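Hypothetical sugar kinase (Cytophaga hutchinsonii, PDB 3R8E) probably phosphorylates a sugar at the expense of ATP, as kinases of the ROK family do, although its own substrate is not established. Local coordinates at residues L150-G155 with G268-A273; V156-M161 with N173-G178; H196-T201 with A219-K224; V240-G245 with V278-K283; G272-F277 with I299-L304. One frame throughout, in Å; residues are numbered along the deposited sequence.

Interactions 1, 2 and 5 all reach the five-stranded sheet that contains strands 147-152, 156-162, 263-267 and 298-301, whereas interactions 3 and 4 join helices and a helix entry outside it. Interaction 2 is the most buried and the wettest, its backbones being linked through ordered waters. Interaction 1, partly buried, rests on a straight backbone bond among glycines. Interactions 4 and 5 share helix 274-288: the first sets it against helix 235-259 through an asparagine, the second turns the edge of a phenylalanine to the carbonyls of strand 298-301 nearer the surface. Interaction 3 is purely apolar, and its Leu197 and Pro223 touch interactions 1 and 4.

Interaction 1 of 5, residues L150-G155 with G268-A273; sequences LALGTG and GGISGA
The end of strand 147-152 meets the loop after strand 263-267 through one straight backbone bond, Ile270 N donating to Leu152 O at 3.1 Å with an N-H...O angle of 169°, the donor lying almost on the line of the carbonyl. Leu152 O also receives a CA-H...O contact from Gly268 CA at 3.4 Å, so the loop wraps closely round the end of the strand. Gly268 suits this place for two reasons: its phi is positive, and a beta carbon on it would run into Leu152 O and into the preceding carbonyl of its own chain. Leu152 and Ile270 meet at about a right angle. Ile270 CG2 rests on Leu152 CB at 3.8 Å and lies 4.1 Å from Leu152 CD1, and because Leu152 CG stands anti to its carbonyl carbon (chi1 -56°), its CD1 also reaches Phe277; Ile248 is another neighbour. The glycine-rich turn from Gly153 to Gly155 and the glycine pair Gly268-Gly269 recall the phosphate and adenosine loops of the ribonuclease H-like kinases, where two such turns at the ends of adjacent parallel strands border the nucleotide cleft; a similar role is probable here. Within the first turn, Gly153 N donates to Gly155 O at 3.1 Å and closes the loop on itself. In the second, Gly268 O is gripped by Ser271 N at 3.2 Å and, in one of two conformers, by Ser271 OG at 2.6 Å, starting the 3-10 turn before helix 274-288. An aliphatic residue suits this place, since Ile270 also packs on Ile194 and Leu197.

Interaction 2 of 5, residues V156-M161 with N173-G178; sequences VGSGVM and NGTEVG
Thr175 faces strand 156-162 and can be followed outward from its CB, which stands 3.9 Å from Ser158 OG. There the side chain divides. Thr175 OG1, tucked between the backbone N and the carbonyl carbon (chi1 58°), bonds to two waters: water 4, at 2.8 Å, which also accepts from Val160 N, and water 2, which lies next to Ser158 O. The methyl Thr175 CG2 goes the other way and meets Val160 CG2 at 3.7 Å. A threonine suits this place because one branch serves the waters and the other the valine. The loop runs nearly antiparallel to the strand, but water takes the place of direct backbone bonds; water 1 accepts from Gly178 N at 3.0 Å and lies 2.8 Å from Val156 O. Gly178 CA comes within 3.5 Å of Val156 O, where a beta carbon would collide with it. Glu176, Val177 and Gly178 match the start of the E-x-G-H signature that lines the sugar pocket in related ROK kinases. Around the contact, Val177 reaches Leu150 of strand 147-152 and Ile255 of helix 235-259, Lys129 of helix 127-138 touches Thr175, and Arg257 of the second subunit packs on Glu176.

Interaction 3 of 5, residues H196-T201 with A219-K224; sequences HLIAYT and AELSPK
Ile198 and Leu221 lie alongside each other and point in opposite directions, so that the isoleucine's methyl CG2 lies against the leucine's CB, 3.8 Å away. The longer branch of Ile198 puts CD1 3.7 Å from Leu221 O. Beyond this pair, Leu221 reaches on to the next turn of helix 194-207, where its CD1 crosses Thr201 at a slant and touches CG2 at 3.8 Å. On the other flank Leu197 CD2 approaches the ring of Pro223 at CG, 4.0 Å away. Thr201 turns its two branches to different tasks: OG1, anti to the carbonyl carbon (chi1 -55°), bends back to donate to Leu197 O at 2.8 Å from above the carbonyl plane, while CG2, anti to the backbone N, faces the leucine. Thr201 N reaches that oxygen from the opposite face, so two donors of one residue hold it. With an alanine here both branches would be gone, which would probably open a gap beside Leu221 CD1 and leave Leu197 O without its second donor. Pro223 suits the first turn of helix 223-231, where no backbone N-H is needed, and Ser222 caps that helix through Val225 N. No hydrogen bond joins the two segments: helix 194-207 and the entry to helix 223-231 are held by the fit of branched aliphatic groups, an attachment that depends on shape and the exclusion of water.

Interaction 4 of 5, residues V240-G245 with V278-K283; sequences VWADIG and VPNLKK
Turned to a chi1 of -100°, away from the staggered positions, Asn280 swings its amide across to the carbonyl of Ala242 on the facing helix. Asn280 ND2 donates to Ala242 O at 2.8 Å, yet the donor stands well above the carbonyl plane, so the bond uses neither lone pair direction and is bent. Such an approach is understandable because that carbonyl belongs to a helix and points along it toward its own next turn, where Thr246 OG1 also bonds to the oxygen; the asparagine must come in from the flank. A small residue suits the facing helix here, because Ala242 CB lies 3.5 Å from Asn280 ND2. Segments 240-245 and 278-283 run roughly alongside, their axes 7.2 Å apart and crossing at -32°. This is a close helix pair of the ribonuclease H-like fold, helices 235-259 and 274-288, packed on one face of the central sheet, where Leu152 touches both helices through Ile248 and Phe277. The backbones come closest at Gly245: its CA comes within 4.3 Å of Leu281 CA, and a beta carbon there would press on Asn280 CB. With no side chain between them, Leu281 CA can make a CA-H...O contact with Gly245 O at 3.2 Å. The leucine side chain leaves this junction along a different course, CG anti to the backbone N (chi1 -174°), to settle among Ile248, Leu252 and Ile299. Helix 274-288 is kinked where neither Pro279 N, which has no hydrogen, nor Asn280 N bonds to the turn before.

Interaction 5 of 5, residues G272-F277 with I299-L304; sequences GAFDYF and IGKATL
Lys301 NZ has two oxygen partners: it donates to Ala302 O at 3.2 Å and also hydrogen-bonds, in the conformer given, to Ser271 OG. The lysine chain, bent at chi2 and chi4, turns to the carbonyl just past the end of its strand, and its aliphatic part becomes a wall for Phe274. The ring and the lysine chain run alongside in opposite senses, with Phe274 CD2 4.1 Å from both CB and CD of Lys301. Because Phe274 CG stands anti to its backbone N (chi1 -171°), the ring reaches from the first turn of helix 274-288 to strand 298-301. There its edge meets backbone carbonyls: Phe274 CE2 lies 3.5 Å from Gly300 O and Phe274 CZ 3.7 Å from Ile299 O, both near the ring plane, where the slightly positive ring hydrogens suit the oxygens. Strand 263-267, helix 274-288 and strand 298-301 form a beta-alpha-beta crossover, and this ring seats the beginning of the helix against the second strand. Were the ring cut back to an alanine, the Lys301 methylenes would probably lose their apolar neighbour and a gap would open between helix and strand. Ile299 CG2 also touches Phe274 CZ, at 4.1 Å, and Leu266 touches both residues.

Interaction 1 of 5, residues L150-G155 with G268-A273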
# COMPACT_ATOMS: atom_id res chain seq x y z
N LEU A 150 13.47 -3.02 1.35
CA LEU A 150 13.11 -3.56 2.66
C LEU A 150 14.37 -3.74 3.47
O LEU A 150 15.23 -4.55 3.09
CB LEU A 150 12.37 -4.91 2.57
CG LEU A 150 10.94 -4.98 2.14
CD1 LEU A 150 10.45 -6.41 2.28
CD2 LEU A 150 10.06 -4.09 3.02
N ALA A 151 14.52 -2.96 4.55
CA ALA A 151 15.67 -3.07 5.44
C ALA A 151 15.28 -3.97 6.61
O ALA A 151 14.51 -3.56 7.48
CB ALA A 151 16.12 -1.70 5.91
N LEU A 152 15.73 -5.23 6.56
CA LEU A 152 15.38 -6.26 7.53
C LEU A 152 16.42 -6.35 8.65
O LEU A 152 17.41 -7.08 8.55
CB LEU A 152 15.21 -7.62 6.81
CG LEU A 152 14.19 -7.64 5.65
CD1 LEU A 152 14.55 -8.69 4.62
CD2 LEU A 152 12.77 -7.84 6.15
N GLY A 153 16.16 -5.59 9.71
CA GLY A 153 17.01 -5.53 10.90
C GLY A 153 16.22 -5.82 12.15
O GLY A 153 15.32 -6.67 12.12
N THR A 154 16.56 -5.14 13.27
CA THR A 154 15.85 -5.29 14.55
C THR A 154 14.39 -4.88 14.30
O THR A 154 13.46 -5.55 14.76
CB THR A 154 16.55 -4.49 15.66
OG1 THR A 154 16.61 -3.12 15.29
CG2 THR A 154 17.95 -5.01 15.95
N GLY A 155 14.23 -3.82 13.51
CA GLY A 155 12.95 -3.34 13.01
C GLY A 155 12.93 -3.51 11.50
O GLY A 155 13.99 -3.69 10.88
N GLY A 268 19.58 -4.78 5.34
CA GLY A 268 19.58 -5.09 6.77
C GLY A 268 20.40 -6.31 7.12
O GLY A 268 20.88 -7.00 6.22
N GLY A 269 20.55 -6.58 8.42
CA GLY A 269 21.32 -7.70 8.94
C GLY A 269 20.89 -9.07 8.45
O GLY A 269 21.74 -9.94 8.20
N ILE A 270 19.58 -9.28 8.28
CA ILE A 270 18.99 -10.54 7.85
C ILE A 270 19.27 -10.84 6.35
O ILE A 270 19.32 -12.02 5.98
CB ILE A 270 17.48 -10.53 8.21
CG1 ILE A 270 17.27 -11.16 9.59
CG2 ILE A 270 16.54 -11.16 7.15
CD1 ILE A 270 16.25 -10.50 10.41
N SER A 271 19.48 -9.78 5.50
CA SER A 271 19.73 -9.90 4.06
C SER A 271 21.01 -10.71 3.73
O SER A 271 21.20 -11.12 2.59
CB SER A 271 19.81 -8.53 3.40
OG SER A 271 20.98 -7.81 3.76
N GLY A 272 21.86 -10.94 4.74
CA GLY A 272 23.08 -11.72 4.57
C GLY A 272 22.73 -13.18 4.31
O GLY A 272 23.55 -13.93 3.76
N ALA A 273 21.49 -13.57 4.68
CA ALA A 273 20.91 -14.90 4.51
C ALA A 273 19.98 -14.95 3.28
O ALA A 273 19.12 -15.83 3.19
CB ALA A 273 20.14 -15.28 5.75

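Interaction 2 of 5, residues V156-M161 with N173-G178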
# COMPACT_ATOMS: atom_id res chain seq x y z
N VAL A 156 11.74 -3.51 10.89
CA VAL A 156 11.61 -3.62 9.44
C VAL A 156 11.31 -2.23 8.92
O VAL A 156 10.27 -1.65 9.24
CB VAL A 156 10.57 -4.68 8.98
CG1 VAL A 156 10.40 -4.65 7.46
CG2 VAL A 156 10.99 -6.08 9.43
N GLY A 157 12.26 -1.69 8.17
CA GLY A 157 12.13 -0.37 7.56
C GLY A 157 11.92 -0.52 6.07
O GLY A 157 12.35 -1.52 5.48
N SER A 158 11.25 0.46 5.46
CA SER A 158 11.02 0.43 4.02
C SER A 158 10.96 1.82 3.43
O SER A 158 10.52 2.76 4.09
CB SER A 158 9.74 -0.33 3.67
OG SER A 158 8.63 0.21 4.36
N GLY A 159 11.40 1.92 2.19
CA GLY A 159 11.39 3.14 1.42
C GLY A 159 11.01 2.76 0.01
O GLY A 159 11.41 1.69 -0.45
N VAL A 160 10.23 3.60 -0.67
CA VAL A 160 9.80 3.29 -2.03
C VAL A 160 10.08 4.44 -2.97
O VAL A 160 9.72 5.59 -2.69
CB VAL A 160 8.28 2.91 -2.07
CG1 VAL A 160 7.77 2.82 -3.50
CG2 VAL A 160 8.02 1.60 -1.34
N MSE A 161 10.68 4.11 -4.13
CA MSE A 161 10.84 5.03 -5.25
C MSE A 161 9.71 4.69 -6.21
O MSE A 161 9.47 3.50 -6.46
CB MSE A 161 12.21 4.90 -5.95
CG MSE A 161 13.40 5.23 -5.06
SE MSE A 161 13.42 7.04 -4.36
CE MSE A 161 13.47 8.01 -6.04
N ASN A 173 3.96 10.21 5.67
CA ASN A 173 4.67 9.16 6.39
C ASN A 173 4.24 7.78 5.92
O ASN A 173 3.96 6.91 6.74
CB ASN A 173 4.48 9.33 7.89
CG ASN A 173 5.24 10.51 8.40
OD1 ASN A 173 6.47 10.50 8.47
ND2 ASN A 173 4.54 11.60 8.65
N GLY A 174 4.19 7.60 4.61
CA GLY A 174 3.82 6.33 4.00
C GLY A 174 4.84 5.23 4.23
O GLY A 174 5.90 5.45 4.83
N THR A 175 4.50 4.02 3.74
CA THR A 175 5.31 2.79 3.73
C THR A 175 5.95 2.44 5.09
O THR A 175 7.15 2.17 5.18
CB THR A 175 6.36 2.84 2.59
OG1 THR A 175 7.20 3.99 2.76
CG2 THR A 175 5.72 2.90 1.21
N GLU A 176 5.10 2.36 6.13
CA GLU A 176 5.47 1.89 7.47
C GLU A 176 5.11 0.40 7.51
O GLU A 176 4.23 -0.02 8.26
CB GLU A 176 4.75 2.72 8.55
CG GLU A 176 5.40 4.08 8.78
CD GLU A 176 6.76 4.05 9.47
OE1 GLU A 176 7.09 3.03 10.10
OE2 GLU A 176 7.48 5.07 9.39
N VAL A 177 5.76 -0.39 6.63
CA VAL A 177 5.40 -1.79 6.37
C VAL A 177 5.77 -2.74 7.52
O VAL A 177 5.16 -3.81 7.62
CB VAL A 177 5.91 -2.34 5.01
CG1 VAL A 177 5.62 -1.37 3.86
CG2 VAL A 177 7.38 -2.71 5.07
N GLY A 178 6.70 -2.34 8.38
CA GLY A 178 7.08 -3.16 9.53
C GLY A 178 5.92 -3.42 10.46
O GLY A 178 5.86 -4.46 11.12
O HOH W 1 8.20 0.18 9.02
O HOH W 2 8.94 4.55 5.05
O HOH W 3 9.68 2.03 7.34
O HOH W 4 8.71 5.40 0.80

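Interaction 3 of 5, residues H196-T201 with A219-K224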
# COMPACT_ATOMS: atom_id res chain seq x y z
N HIS A 196 13.20 -11.29 17.19
CA HIS A 196 12.10 -12.24 17.04
C HIS A 196 12.56 -13.47 16.25
O HIS A 196 12.11 -14.58 16.55
CB HIS A 196 10.89 -11.56 16.42
CG HIS A 196 10.40 -10.41 17.25
ND1 HIS A 196 10.75 -9.10 16.96
CD2 HIS A 196 9.67 -10.42 18.39
CE1 HIS A 196 10.20 -8.36 17.90
NE2 HIS A 196 9.54 -9.10 18.79
N LEU A 197 13.49 -13.28 15.28
CA LEU A 197 14.09 -14.37 14.50
C LEU A 197 14.91 -15.27 15.45
O LEU A 197 14.81 -16.49 15.38
CB LEU A 197 14.97 -13.81 13.36
CG LEU A 197 16.14 -14.69 12.87
CD1 LEU A 197 15.70 -15.68 11.81
CD2 LEU A 197 17.28 -13.84 12.36
N ILE A 198 15.70 -14.64 16.36
CA ILE A 198 16.54 -15.34 17.35
C ILE A 198 15.63 -16.13 18.31
O ILE A 198 15.90 -17.30 18.57
CB ILE A 198 17.49 -14.36 18.09
CG1 ILE A 198 18.53 -13.74 17.12
CG2 ILE A 198 18.20 -15.05 19.29
CD1 ILE A 198 19.20 -12.45 17.62
N ALA A 199 14.55 -15.50 18.81
CA ALA A 199 13.60 -16.13 19.74
C ALA A 199 12.89 -17.32 19.08
O ALA A 199 12.72 -18.35 19.73
CB ALA A 199 12.57 -15.11 20.22
N TYR A 200 12.53 -17.20 17.78
CA TYR A 200 11.89 -18.26 17.01
C TYR A 200 12.87 -19.43 16.79
O TYR A 200 12.45 -20.58 16.85
CB TYR A 200 11.34 -17.73 15.67
CG TYR A 200 10.78 -18.81 14.76
CD1 TYR A 200 9.55 -19.39 15.02
CD2 TYR A 200 11.49 -19.25 13.65
CE1 TYR A 200 9.03 -20.39 14.20
CE2 TYR A 200 10.99 -20.26 12.82
CZ TYR A 200 9.75 -20.82 13.10
OH TYR A 200 9.25 -21.80 12.28
N THR A 201 14.16 -19.12 16.52
CA THR A 201 15.20 -20.13 16.31
C THR A 201 15.39 -20.94 17.61
O THR A 201 15.49 -22.16 17.53
CB THR A 201 16.51 -19.50 15.80
OG1 THR A 201 16.24 -18.74 14.62
CG2 THR A 201 17.58 -20.54 15.46
N ALA A 219 27.11 -19.95 21.71
CA ALA A 219 26.84 -19.18 22.93
C ALA A 219 25.72 -18.15 22.72
O ALA A 219 24.84 -18.04 23.57
CB ALA A 219 28.10 -18.48 23.39
N GLU A 220 25.78 -17.39 21.61
CA GLU A 220 24.80 -16.35 21.28
C GLU A 220 24.41 -16.40 19.81
O GLU A 220 25.26 -16.25 18.93
CB GLU A 220 25.33 -14.96 21.64
CG GLU A 220 25.06 -14.55 23.08
CD GLU A 220 25.46 -13.13 23.46
OE1 GLU A 220 25.43 -12.23 22.59
OE2 GLU A 220 25.77 -12.91 24.65
N LEU A 221 23.10 -16.59 19.54
CA LEU A 221 22.57 -16.62 18.18
C LEU A 221 22.55 -15.23 17.56
O LEU A 221 22.44 -14.22 18.27
CB LEU A 221 21.15 -17.23 18.14
CG LEU A 221 21.01 -18.74 18.35
CD1 LEU A 221 19.56 -19.15 18.38
CD2 LEU A 221 21.72 -19.53 17.26
N SER A 222 22.69 -15.18 16.23
CA SER A 222 22.68 -13.96 15.42
C SER A 222 22.29 -14.33 13.98
O SER A 222 22.46 -15.49 13.61
CB SER A 222 24.06 -13.29 15.45
OG SER A 222 25.03 -14.01 14.71
N PRO A 223 21.77 -13.39 13.14
CA PRO A 223 21.43 -13.77 11.75
C PRO A 223 22.61 -14.40 11.01
O PRO A 223 22.43 -15.42 10.35
CB PRO A 223 21.00 -12.44 11.12
CG PRO A 223 20.57 -11.60 12.26
CD PRO A 223 21.49 -11.96 13.38
N LYS A 224 23.83 -13.84 11.17
CA LYS A 224 25.07 -14.32 10.55
C LYS A 224 25.37 -15.79 10.93
O LYS A 224 25.67 -16.58 10.04
CB LYS A 224 26.26 -13.42 10.93
CG LYS A 224 27.51 -13.65 10.09
CD LYS A 224 28.67 -12.78 10.55
CE LYS A 224 29.92 -12.97 9.72
NZ LYS A 224 30.60 -14.26 10.02

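Interaction 4 of 5, residues V240-G245 with V278-K283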
# COMPACT_ATOMS: atom_id res chain seq x y z
N VAL A 240 14.21 -22.52 9.29
CA VAL A 240 13.97 -21.22 9.93
C VAL A 240 13.94 -20.12 8.85
O VAL A 240 12.97 -19.36 8.80
CB VAL A 240 15.00 -20.91 11.06
CG1 VAL A 240 14.99 -19.43 11.44
CG2 VAL A 240 14.74 -21.78 12.29
N TRP A 241 14.96 -20.08 7.97
CA TRP A 241 15.03 -19.08 6.90
C TRP A 241 13.90 -19.27 5.88
O TRP A 241 13.36 -18.27 5.40
CB TRP A 241 16.40 -19.07 6.19
CG TRP A 241 17.53 -18.58 7.04
CD1 TRP A 241 18.65 -19.27 7.39
CD2 TRP A 241 17.65 -17.28 7.65
NE1 TRP A 241 19.47 -18.48 8.16
CE2 TRP A 241 18.87 -17.27 8.36
CE3 TRP A 241 16.85 -16.12 7.66
CZ2 TRP A 241 19.31 -16.15 9.09
CZ3 TRP A 241 17.29 -15.01 8.37
CH2 TRP A 241 18.50 -15.03 9.07
N ALA A 242 13.51 -20.53 5.61
CA ALA A 242 12.40 -20.84 4.70
C ALA A 242 11.07 -20.27 5.25
O ALA A 242 10.28 -19.73 4.47
CB ALA A 242 12.28 -22.34 4.49
N ASP A 243 10.85 -20.36 6.58
CA ASP A 243 9.64 -19.85 7.22
C ASP A 243 9.65 -18.31 7.21
O ASP A 243 8.62 -17.70 6.89
CB ASP A 243 9.48 -20.38 8.65
CG ASP A 243 8.07 -20.21 9.18
OD1 ASP A 243 7.17 -20.95 8.74
OD2 ASP A 243 7.86 -19.30 10.02
N ILE A 244 10.82 -17.69 7.51
CA ILE A 244 11.02 -16.23 7.48
C ILE A 244 10.71 -15.72 6.06
O ILE A 244 9.98 -14.73 5.91
CB ILE A 244 12.46 -15.86 7.96
CG1 ILE A 244 12.67 -16.13 9.49
CG2 ILE A 244 12.88 -14.43 7.57
CD1 ILE A 244 11.82 -15.26 10.50
N GLY A 245 11.20 -16.44 5.05
CA GLY A 245 10.98 -16.13 3.64
C GLY A 245 9.51 -16.08 3.26
O GLY A 245 9.06 -15.09 2.66
N VAL A 278 15.08 -16.10 0.33
CA VAL A 278 14.50 -15.60 -0.93
C VAL A 278 13.74 -16.72 -1.71
O VAL A 278 12.66 -16.40 -2.22
CB VAL A 278 15.53 -14.83 -1.81
CG1 VAL A 278 15.00 -14.56 -3.22
CG2 VAL A 278 15.92 -13.52 -1.14
N PRO A 279 14.17 -18.01 -1.79
CA PRO A 279 13.35 -19.00 -2.53
C PRO A 279 11.90 -19.08 -2.03
O PRO A 279 11.00 -19.01 -2.86
CB PRO A 279 14.10 -20.32 -2.31
CG PRO A 279 15.50 -19.90 -2.11
CD PRO A 279 15.42 -18.64 -1.30
N ASN A 280 11.67 -19.14 -0.71
CA ASN A 280 10.30 -19.21 -0.17
C ASN A 280 9.57 -17.87 -0.29
O ASN A 280 8.34 -17.87 -0.40
CB ASN A 280 10.28 -19.70 1.26
CG ASN A 280 9.91 -21.16 1.36
OD1 ASN A 280 9.98 -21.92 0.38
ND2 ASN A 280 9.47 -21.59 2.53
N LEU A 281 10.32 -16.76 -0.28
CA LEU A 281 9.78 -15.42 -0.48
C LEU A 281 9.19 -15.36 -1.89
O LEU A 281 8.03 -14.96 -2.04
CB LEU A 281 10.91 -14.37 -0.28
CG LEU A 281 10.55 -12.88 -0.31
CD1 LEU A 281 11.66 -12.06 0.31
CD2 LEU A 281 10.34 -12.37 -1.74
N LYS A 282 10.00 -15.78 -2.90
CA LYS A 282 9.60 -15.81 -4.30
C LYS A 282 8.41 -16.76 -4.49
O LYS A 282 7.47 -16.41 -5.21
CB LYS A 282 10.79 -16.23 -5.18
CG LYS A 282 10.68 -15.83 -6.65
CD LYS A 282 11.95 -16.17 -7.44
CE LYS A 282 13.05 -15.14 -7.29
NZ LYS A 282 14.26 -15.51 -8.06
N LYS A 283 8.44 -17.95 -3.83
CA LYS A 283 7.38 -18.95 -3.89
C LYS A 283 6.04 -18.36 -3.42
O LYS A 283 5.04 -18.52 -4.12
CB LYS A 283 7.77 -20.20 -3.07
CG LYS A 283 6.84 -21.39 -3.28
CD LYS A 283 7.27 -22.61 -2.46
CE LYS A 283 6.63 -22.67 -1.09
NZ LYS A 283 7.10 -23.84 -0.32

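Interaction 5 of 5, residues G272-F277 with I299-L304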
# COMPACT_ATOMS: atom_id res chain seq x y z
N GLY A 272 21.86 -10.94 4.74
CA GLY A 272 23.08 -11.72 4.57
C GLY A 272 22.73 -13.18 4.31
O GLY A 272 23.55 -13.93 3.76
N ALA A 273 21.49 -13.57 4.68
CA ALA A 273 20.91 -14.90 4.51
C ALA A 273 19.98 -14.95 3.28
O ALA A 273 19.12 -15.83 3.19
CB ALA A 273 20.14 -15.28 5.75
N PHE A 274 20.18 -14.01 2.34
CA PHE A 274 19.42 -13.84 1.09
C PHE A 274 19.12 -15.18 0.40
O PHE A 274 17.96 -15.50 0.17
CB PHE A 274 20.20 -12.92 0.13
CG PHE A 274 19.48 -12.46 -1.11
CD1 PHE A 274 19.49 -13.23 -2.27
CD2 PHE A 274 18.83 -11.23 -1.14
CE1 PHE A 274 18.83 -12.80 -3.42
CE2 PHE A 274 18.18 -10.79 -2.30
CZ PHE A 274 18.18 -11.58 -3.43
N ASP A 275 20.17 -15.98 0.12
CA ASP A 275 20.03 -17.25 -0.59
C ASP A 275 19.14 -18.29 0.12
O ASP A 275 18.61 -19.18 -0.55
CB ASP A 275 21.42 -17.87 -0.83
CG ASP A 275 22.34 -17.04 -1.71
OD1 ASP A 275 21.82 -16.17 -2.46
OD2 ASP A 275 23.57 -17.27 -1.68
N TYR A 276 18.97 -18.17 1.45
CA TYR A 276 18.22 -19.16 2.23
C TYR A 276 16.75 -18.76 2.47
O TYR A 276 15.93 -19.66 2.65
CB TYR A 276 18.95 -19.45 3.55
CG TYR A 276 20.44 -19.62 3.34
CD1 TYR A 276 20.94 -20.71 2.64
CD2 TYR A 276 21.33 -18.62 3.72
CE1 TYR A 276 22.30 -20.83 2.36
CE2 TYR A 276 22.70 -18.73 3.45
CZ TYR A 276 23.18 -19.83 2.77
OH TYR A 276 24.52 -19.93 2.49
N PHE A 277 16.41 -17.45 2.44
CA PHE A 277 15.01 -17.05 2.64
C PHE A 277 14.32 -16.58 1.34
O PHE A 277 13.09 -16.65 1.26
CB PHE A 277 14.86 -15.99 3.76
CG PHE A 277 15.34 -14.59 3.50
CD1 PHE A 277 14.56 -13.68 2.79
CD2 PHE A 277 16.53 -14.13 4.07
CE1 PHE A 277 15.00 -12.37 2.57
CE2 PHE A 277 16.96 -12.82 3.85
CZ PHE A 277 16.20 -11.95 3.10
N ILE A 299 14.10 -9.42 -7.63
CA ILE A 299 14.42 -9.44 -6.20
C ILE A 299 15.94 -9.40 -6.13
O ILE A 299 16.62 -10.33 -6.57
CB ILE A 299 13.80 -10.63 -5.42
CG1 ILE A 299 12.27 -10.64 -5.57
CG2 ILE A 299 14.23 -10.57 -3.93
CD1 ILE A 299 11.65 -11.94 -5.28
N GLY A 300 16.46 -8.27 -5.66
CA GLY A 300 17.89 -8.03 -5.56
C GLY A 300 18.36 -7.74 -4.15
O GLY A 300 17.55 -7.48 -3.26
N LYS A 301 19.67 -7.80 -3.96
CA LYS A 301 20.29 -7.51 -2.67
C LYS A 301 20.67 -6.03 -2.63
O LYS A 301 21.23 -5.51 -3.61
CB LYS A 301 21.53 -8.43 -2.49
CG LYS A 301 22.42 -8.12 -1.29
CD LYS A 301 22.04 -8.90 -0.03
CE LYS A 301 22.98 -8.63 1.12
NZ LYS A 301 22.79 -7.27 1.70
N ALA A 302 20.34 -5.34 -1.53
CA ALA A 302 20.73 -3.94 -1.33
C ALA A 302 22.19 -3.95 -0.92
O ALA A 302 22.53 -4.56 0.10
CB ALA A 302 19.86 -3.30 -0.25
N THR A 303 23.07 -3.40 -1.76
CA THR A 303 24.52 -3.49 -1.54
C THR A 303 25.12 -2.36 -0.70
O THR A 303 26.25 -2.49 -0.24
CB THR A 303 25.28 -3.60 -2.87
OG1 THR A 303 25.18 -2.36 -3.57
CG2 THR A 303 24.78 -4.76 -3.74
N LEU A 304 24.37 -1.25 -0.48
CA LEU A 304 24.90 -0.13 0.31
C LEU A 304 24.91 -0.44 1.80
O LEU A 304 25.62 0.24 2.56
CB LEU A 304 24.13 1.16 0.04
CG LEU A 304 24.23 1.73 -1.38
CD1 LEU A 304 23.42 2.97 -1.48
CD2 LEU A 304 25.68 2.03 -1.79